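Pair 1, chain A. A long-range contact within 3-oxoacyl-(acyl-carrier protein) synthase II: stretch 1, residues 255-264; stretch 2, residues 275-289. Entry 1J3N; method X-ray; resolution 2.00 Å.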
# COMPACT_ATOMS: atom_id res chain seq x y z
N LEU A 255 8.94 -20.10 0.04
CA LEU A 255 9.15 -18.77 0.62
C LEU A 255 9.12 -19.03 2.13
O LEU A 255 8.05 -19.21 2.71
CB LEU A 255 8.03 -17.81 0.22
CG LEU A 255 8.04 -16.41 0.86
CD1 LEU A 255 9.41 -15.78 0.72
CD2 LEU A 255 6.98 -15.54 0.19
N VAL A 256 10.30 -19.05 2.74
CA VAL A 256 10.42 -19.33 4.17
C VAL A 256 10.58 -18.14 5.12
O VAL A 256 10.24 -18.24 6.31
CB VAL A 256 11.60 -20.29 4.40
CG1 VAL A 256 11.39 -21.58 3.62
CG2 VAL A 256 12.89 -19.64 3.95
N GLY A 257 11.09 -17.02 4.63
CA GLY A 257 11.28 -15.89 5.52
C GLY A 257 10.90 -14.53 4.97
O GLY A 257 11.03 -14.27 3.78
N PHE A 258 10.44 -13.67 5.87
CA PHE A 258 10.03 -12.31 5.53
C PHE A 258 10.52 -11.39 6.66
O PHE A 258 10.17 -11.58 7.82
CB PHE A 258 8.50 -12.26 5.40
CG PHE A 258 7.95 -10.89 5.11
CD1 PHE A 258 8.60 -10.02 4.24
CD2 PHE A 258 6.73 -10.48 5.66
CE1 PHE A 258 8.05 -8.76 3.92
CE2 PHE A 258 6.18 -9.25 5.36
CZ PHE A 258 6.83 -8.38 4.49
N GLY A 259 11.36 -10.42 6.31
CA GLY A 259 11.88 -9.53 7.34
C GLY A 259 11.80 -8.08 6.92
O GLY A 259 12.16 -7.72 5.80
N ARG A 260 11.35 -7.23 7.84
CA ARG A 260 11.22 -5.82 7.56
C ARG A 260 11.74 -4.93 8.68
O ARG A 260 11.75 -5.33 9.85
CB ARG A 260 9.76 -5.48 7.29
CG ARG A 260 9.27 -5.97 5.94
CD ARG A 260 7.83 -5.57 5.73
NE ARG A 260 6.98 -6.08 6.80
CZ ARG A 260 5.66 -5.92 6.86
NH1 ARG A 260 5.04 -5.25 5.90
NH2 ARG A 260 4.97 -6.44 7.87
N SER A 261 12.16 -3.73 8.32
CA SER A 261 12.66 -2.77 9.27
C SER A 261 12.59 -1.38 8.64
O SER A 261 12.24 -1.24 7.46
CB SER A 261 14.11 -3.10 9.64
OG SER A 261 15.01 -2.54 8.70
N ALA A 262 12.92 -0.35 9.42
CA ALA A 262 12.91 1.02 8.93
C ALA A 262 14.22 1.68 9.31
O ALA A 262 14.74 1.48 10.42
CB ALA A 262 11.73 1.81 9.51
N ASP A 263 14.78 2.44 8.38
CA ASP A 263 16.02 3.16 8.61
C ASP A 263 15.76 4.25 9.63
O ASP A 263 16.59 4.51 10.51
CB ASP A 263 16.52 3.82 7.33
CG ASP A 263 17.41 2.92 6.50
OD1 ASP A 263 17.68 1.78 6.93
OD2 ASP A 263 17.85 3.38 5.42
N ALA A 264 14.60 4.89 9.50
CA ALA A 264 14.22 5.99 10.37
C ALA A 264 15.37 6.99 10.30
O ALA A 264 15.77 7.56 11.31
CB ALA A 264 14.01 5.49 11.81
N LYS A 275 22.49 0.10 8.70
CA LYS A 275 21.92 -0.33 9.98
C LYS A 275 20.49 -0.86 9.81
O LYS A 275 20.10 -1.83 10.47
CB LYS A 275 21.93 0.85 10.95
CG LYS A 275 21.44 0.54 12.35
CD LYS A 275 21.39 1.81 13.19
CE LYS A 275 21.22 1.50 14.67
NZ LYS A 275 22.46 0.87 15.23
N GLY A 276 19.71 -0.24 8.93
CA GLY A 276 18.34 -0.70 8.71
C GLY A 276 18.32 -2.00 7.92
O GLY A 276 17.59 -2.95 8.25
N ALA A 277 19.13 -2.06 6.87
CA ALA A 277 19.21 -3.24 6.03
C ALA A 277 19.70 -4.44 6.83
O ALA A 277 19.21 -5.55 6.65
CB ALA A 277 20.15 -2.97 4.85
N ALA A 278 20.68 -4.22 7.70
CA ALA A 278 21.21 -5.29 8.53
C ALA A 278 20.09 -5.85 9.40
O ALA A 278 19.95 -7.06 9.56
CB ALA A 278 22.36 -4.77 9.41
N LEU A 279 19.28 -4.95 9.95
CA LEU A 279 18.17 -5.34 10.80
C LEU A 279 17.13 -6.15 10.03
O LEU A 279 16.63 -7.16 10.52
CB LEU A 279 17.53 -4.09 11.40
CG LEU A 279 16.31 -4.23 12.30
CD1 LEU A 279 16.57 -5.25 13.40
CD2 LEU A 279 16.00 -2.86 12.91
N ALA A 280 16.80 -5.71 8.81
CA ALA A 280 15.81 -6.42 7.99
C ALA A 280 16.31 -7.81 7.57
O ALA A 280 15.54 -8.76 7.55
CB ALA A 280 15.45 -5.59 6.76
N MET A 281 17.58 -7.92 7.22
CA MET A 281 18.12 -9.23 6.83
C MET A 281 18.11 -10.16 8.05
O MET A 281 17.73 -11.33 7.95
CB MET A 281 19.55 -9.13 6.28
CG MET A 281 19.66 -8.56 4.87
SD MET A 281 21.35 -8.63 4.24
CE MET A 281 22.06 -7.18 4.98
N ALA A 282 18.51 -9.63 9.20
CA ALA A 282 18.55 -10.42 10.44
C ALA A 282 17.15 -10.92 10.79
O ALA A 282 16.99 -12.03 11.31
CB ALA A 282 19.11 -9.58 11.59
N ARG A 283 16.14 -10.10 10.52
CA ARG A 283 14.78 -10.50 10.81
C ARG A 283 14.28 -11.55 9.84
O ARG A 283 13.44 -12.39 10.19
CB ARG A 283 13.85 -9.28 10.80
CG ARG A 283 14.05 -8.41 12.02
CD ARG A 283 13.37 -7.07 11.90
NE ARG A 283 13.45 -6.34 13.16
CZ ARG A 283 13.08 -5.08 13.32
NH1 ARG A 283 12.59 -4.39 12.30
NH2 ARG A 283 13.18 -4.50 14.51
N ALA A 284 14.79 -11.52 8.61
CA ALA A 284 14.38 -12.51 7.61
C ALA A 284 14.96 -13.86 7.98
O ALA A 284 14.30 -14.89 7.82
CB ALA A 284 14.87 -12.10 6.23
N LEU A 285 16.19 -13.87 8.48
CA LEU A 285 16.84 -15.10 8.89
C LEU A 285 16.10 -15.69 10.10
O LEU A 285 15.79 -16.87 10.12
CB LEU A 285 18.31 -14.86 9.24
CG LEU A 285 19.22 -14.49 8.06
CD1 LEU A 285 20.62 -14.16 8.57
CD2 LEU A 285 19.27 -15.64 7.07
N LYS A 286 15.82 -14.85 11.09
CA LYS A 286 15.10 -15.27 12.29
C LYS A 286 13.72 -15.83 11.93
O LYS A 286 13.32 -16.88 12.41
CB LYS A 286 14.94 -14.09 13.26
CG LYS A 286 16.23 -13.61 13.92
CD LYS A 286 16.01 -12.32 14.72
CE LYS A 286 17.23 -11.92 15.54
NZ LYS A 286 18.45 -11.64 14.73
N ASP A 287 13.00 -15.11 11.08
CA ASP A 287 11.66 -15.54 10.66
C ASP A 287 11.71 -16.91 9.94
O ASP A 287 10.83 -17.75 10.14
CB ASP A 287 11.04 -14.47 9.74
CG ASP A 287 9.63 -14.81 9.31
OD1 ASP A 287 8.77 -15.04 10.20
OD2 ASP A 287 9.37 -14.83 8.09
N ALA A 288 12.74 -17.14 9.14
CA ALA A 288 12.88 -18.42 8.43
C ALA A 288 13.50 -19.50 9.31
O ALA A 288 13.52 -20.68 8.95
CB ALA A 288 13.71 -18.23 7.18
N GLY A 289 14.01 -19.09 10.46
CA GLY A 289 14.61 -20.04 11.38
C GLY A 289 15.95 -20.60 10.94
O GLY A 289 16.26 -21.75 11.25
O HOH W 1 7.91 -17.38 7.67
O HOH W 2 20.03 0.65 6.13

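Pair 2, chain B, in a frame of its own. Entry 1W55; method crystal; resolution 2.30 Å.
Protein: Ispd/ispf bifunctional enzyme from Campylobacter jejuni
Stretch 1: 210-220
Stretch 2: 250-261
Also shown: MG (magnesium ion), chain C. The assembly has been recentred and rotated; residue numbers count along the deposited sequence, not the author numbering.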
# COMPACT_ATOMS: atom_id res chain seq x y z
N ILE B 210 -13.41 7.12 -21.31
CA ILE B 210 -14.83 7.15 -21.61
C ILE B 210 -15.05 7.67 -23.04
O ILE B 210 -14.46 8.68 -23.42
CB ILE B 210 -15.60 7.98 -20.54
CG1 ILE B 210 -15.51 7.28 -19.17
CG2 ILE B 210 -17.06 8.19 -20.93
CD1 ILE B 210 -16.12 8.06 -18.00
N PHE B 211 -15.88 6.96 -23.80
CA PHE B 211 -16.09 7.26 -25.22
C PHE B 211 -17.43 7.91 -25.48
O PHE B 211 -18.47 7.44 -24.98
CB PHE B 211 -15.98 5.97 -26.04
CG PHE B 211 -14.60 5.39 -26.06
CD1 PHE B 211 -14.03 4.90 -24.89
CD2 PHE B 211 -13.89 5.31 -27.25
CE1 PHE B 211 -12.76 4.36 -24.90
CE2 PHE B 211 -12.62 4.77 -27.27
CZ PHE B 211 -12.04 4.30 -26.09
N THR B 212 -17.42 8.99 -26.26
CA THR B 212 -18.63 9.73 -26.59
C THR B 212 -19.22 9.23 -27.90
O THR B 212 -18.48 8.92 -28.83
CB THR B 212 -18.36 11.27 -26.73
OG1 THR B 212 -19.55 11.91 -27.18
CG2 THR B 212 -17.39 11.59 -27.89
N GLY B 213 -20.55 9.19 -27.98
CA GLY B 213 -21.25 8.89 -29.22
C GLY B 213 -22.35 9.91 -29.48
O GLY B 213 -23.00 10.40 -28.55
N ASN B 214 -22.54 10.27 -30.74
CA ASN B 214 -23.68 11.10 -31.13
C ASN B 214 -24.56 10.36 -32.14
O ASN B 214 -24.10 9.46 -32.82
CB ASN B 214 -23.25 12.49 -31.63
CG ASN B 214 -22.47 12.45 -32.94
OD1 ASN B 214 -22.95 11.93 -33.94
ND2 ASN B 214 -21.29 13.05 -32.94
N GLY B 215 -25.82 10.73 -32.20
CA GLY B 215 -26.75 10.13 -33.12
C GLY B 215 -27.71 11.22 -33.54
O GLY B 215 -28.18 12.01 -32.71
N PHE B 216 -27.96 11.29 -34.83
CA PHE B 216 -28.94 12.23 -35.35
C PHE B 216 -29.69 11.53 -36.46
O PHE B 216 -29.09 10.89 -37.32
CB PHE B 216 -28.28 13.51 -35.85
CG PHE B 216 -29.27 14.56 -36.30
CD1 PHE B 216 -29.92 15.36 -35.35
CD2 PHE B 216 -29.56 14.73 -37.65
CE1 PHE B 216 -30.86 16.33 -35.76
CE2 PHE B 216 -30.47 15.69 -38.08
CZ PHE B 216 -31.13 16.49 -37.13
N ASP B 217 -31.01 11.64 -36.41
CA ASP B 217 -31.87 11.03 -37.39
C ASP B 217 -33.12 11.85 -37.62
O ASP B 217 -33.60 12.55 -36.73
CB ASP B 217 -32.25 9.62 -36.96
CG ASP B 217 -32.50 8.70 -38.15
OD1 ASP B 217 -32.31 9.12 -39.32
OD2 ASP B 217 -32.91 7.54 -38.00
N VAL B 218 -33.62 11.77 -38.85
CA VAL B 218 -34.79 12.50 -39.32
C VAL B 218 -35.72 11.50 -40.00
O VAL B 218 -35.29 10.71 -40.86
CB VAL B 218 -34.38 13.63 -40.32
CG1 VAL B 218 -35.61 14.29 -40.97
CG2 VAL B 218 -33.53 14.67 -39.65
N HIS B 219 -36.98 11.47 -39.58
CA HIS B 219 -38.03 10.77 -40.32
C HIS B 219 -39.10 11.77 -40.72
O HIS B 219 -39.23 12.84 -40.13
CB HIS B 219 -38.64 9.63 -39.50
CG HIS B 219 -37.72 8.48 -39.27
ND1 HIS B 219 -36.43 8.44 -39.77
CD2 HIS B 219 -37.89 7.32 -38.58
CE1 HIS B 219 -35.84 7.32 -39.38
NE2 HIS B 219 -36.70 6.63 -38.66
N GLU B 220 -39.87 11.40 -41.74
CA GLU B 220 -40.90 12.24 -42.34
C GLU B 220 -42.28 11.88 -41.79
O GLU B 220 -42.61 10.70 -41.61
CB GLU B 220 -40.87 12.03 -43.86
CG GLU B 220 -41.83 12.88 -44.66
CD GLU B 220 -41.74 12.62 -46.15
OE1 GLU B 220 -42.37 13.38 -46.92
OE2 GLU B 220 -41.04 11.66 -46.56
N ALA B 250 -35.39 5.54 -31.47
CA ALA B 250 -34.62 4.31 -31.34
C ALA B 250 -33.49 4.29 -32.37
O ALA B 250 -32.38 3.84 -32.07
CB ALA B 250 -35.54 3.08 -31.51
N HIS B 251 -33.75 4.80 -33.56
CA HIS B 251 -32.78 4.80 -34.64
C HIS B 251 -31.63 5.76 -34.35
O HIS B 251 -30.47 5.41 -34.59
CB HIS B 251 -33.46 5.12 -35.98
CG HIS B 251 -34.51 4.12 -36.35
ND1 HIS B 251 -35.55 4.41 -37.21
CD2 HIS B 251 -34.68 2.83 -35.97
CE1 HIS B 251 -36.32 3.35 -37.33
NE2 HIS B 251 -35.82 2.37 -36.60
N SER B 252 -31.95 6.93 -33.81
CA SER B 252 -30.93 7.91 -33.45
C SER B 252 -30.07 7.36 -32.33
O SER B 252 -28.84 7.47 -32.36
CB SER B 252 -31.57 9.23 -33.03
OG SER B 252 -30.60 10.14 -32.53
N LEU B 253 -30.71 6.75 -31.34
CA LEU B 253 -30.00 6.21 -30.20
C LEU B 253 -29.06 5.05 -30.60
O LEU B 253 -27.93 4.96 -30.12
CB LEU B 253 -30.99 5.77 -29.13
CG LEU B 253 -30.39 5.15 -27.88
CD1 LEU B 253 -29.31 6.07 -27.25
CD2 LEU B 253 -31.53 4.82 -26.90
N THR B 254 -29.54 4.17 -31.47
CA THR B 254 -28.71 3.11 -32.03
C THR B 254 -27.43 3.68 -32.65
O THR B 254 -26.34 3.18 -32.41
CB THR B 254 -29.53 2.35 -33.09
OG1 THR B 254 -30.72 1.78 -32.48
CG2 THR B 254 -28.73 1.18 -33.63
N ASP B 255 -27.56 4.74 -33.45
CA ASP B 255 -26.40 5.40 -34.04
C ASP B 255 -25.41 5.90 -32.97
O ASP B 255 -24.21 5.74 -33.14
CB ASP B 255 -26.84 6.54 -34.95
CG ASP B 255 -26.84 6.15 -36.42
OD1 ASP B 255 -26.67 4.95 -36.72
OD2 ASP B 255 -27.01 6.98 -37.35
N ALA B 256 -25.90 6.48 -31.88
CA ALA B 256 -25.02 7.01 -30.84
C ALA B 256 -24.22 5.91 -30.16
O ALA B 256 -23.02 6.07 -29.93
CB ALA B 256 -25.81 7.84 -29.82
N ILE B 257 -24.89 4.80 -29.86
CA ILE B 257 -24.27 3.65 -29.20
C ILE B 257 -23.22 2.97 -30.07
O ILE B 257 -22.13 2.64 -29.61
CB ILE B 257 -25.37 2.64 -28.74
CG1 ILE B 257 -26.18 3.24 -27.58
CG2 ILE B 257 -24.73 1.32 -28.30
CD1 ILE B 257 -27.51 2.55 -27.28
N LEU B 258 -23.55 2.75 -31.35
CA LEU B 258 -22.59 2.20 -32.29
C LEU B 258 -21.43 3.16 -32.51
O LEU B 258 -20.27 2.73 -32.63
CB LEU B 258 -23.26 1.91 -33.63
CG LEU B 258 -24.33 0.81 -33.66
CD1 LEU B 258 -25.08 0.88 -34.99
CD2 LEU B 258 -23.74 -0.59 -33.42
N GLY B 259 -21.74 4.46 -32.56
CA GLY B 259 -20.74 5.48 -32.83
C GLY B 259 -19.70 5.57 -31.74
O GLY B 259 -18.51 5.64 -32.03
N ALA B 260 -20.15 5.52 -30.48
CA ALA B 260 -19.24 5.58 -29.34
C ALA B 260 -18.31 4.36 -29.30
O ALA B 260 -17.18 4.46 -28.83
CB ALA B 260 -20.03 5.71 -28.02
N ALA B 261 -18.79 3.24 -29.83
CA ALA B 261 -18.04 1.98 -29.85
C ALA B 261 -17.20 1.82 -31.11
O ALA B 261 -16.51 0.82 -31.26
CB ALA B 261 -19.00 0.79 -29.70
MG MG C . -31.52 8.38 -41.24
O HOH W 3 -26.63 9.54 -36.94
O HOH W 4 -32.61 6.65 -40.47
O HOH W 5 -33.02 9.58 -42.19
O HOH W 6 -29.99 7.48 -40.24

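What backbone arrangement do the two pairs share? In each, a strand lies across a helix running nearly antiparallel to it, with an angle of 151° between their directions. The axes approach to 5.8 Å in pair 1 and 5.7 Å in pair 2, and 14 central residues superpose with an RMSD of 0.5 Å. The buried surface is also similar, 547 Å² against 494 Å².

How can a strand sit so close to a helix? Both strands place glycine where a side chain would point toward the helix: Gly257(A) matches Gly213(B), and Gly259(A) matches Gly215(B). An ideal CB on Gly257(A) would lie 2.6 Å from Ala284(A) O, and one on Gly213(B) 2.0 Å from Ala256(B) O; an ideal CB on Gly259(A) or Gly215(B) would clash as well. The helices answer with small residues, Ala284(A) matching Ala256(B) and Ala288(A) matching Ala260(B). Backbone then meets backbone: CA-H...O contacts run from Ala288(A) CA to Val256(A) O at 3.4 Å and, at the matching positions, from Ala260(B) CA to Thr212(B) O at 3.5 Å. Pair 2 adds three more, among them Gly213(B) CA to Ala256(B) O at 3.4 Å.

How do the side chains beside this glycine track differ? In pair 1 the helix reaches across to strand backbone. Asp287(A) OD2 accepts a hydrogen bond from Phe258(A) N at 2.7 Å, and Arg283(A) NH1 donates one to Arg260(A) O at 2.8 Å, with that carbonyl at the edge of the guanidinium. Pair 2 has Gly259(B) in place of Asp287(A), so that position offers no side chain for a matching bond. Asp255(B), which replaces Arg283(A), works through water 3: the water donates to Asp255(B) OD2 at 2.6 Å and accepts from Phe216(B) N at 3.0 Å.

What happens farther along the strand? Ser261(A) and Asp217(B) coincide, and both point toward the helix. Ser261(A) OG donates to Gly276(A) O at 2.7 Å, while Ser261(A) CB packs 3.6 Å from Leu279(A) CG. Asp217(B) OD1 binds the magnesium ion at 2.2 Å from MG, and Asp217(B) OD2 lies 3.2 Å from His251(B) CB. His251(B), in the place of Leu279(A), shares a hydrogen bond with His219(B), His251(B) ND1 to His219(B) NE2 at 2.9 Å, their rings meeting rim to rim. At the matched helix position, then, Leu279(A) packs against the CB of Ser261(A), whereas His251(B) has its CB near Asp217(B) and its ring bonded to His219(B).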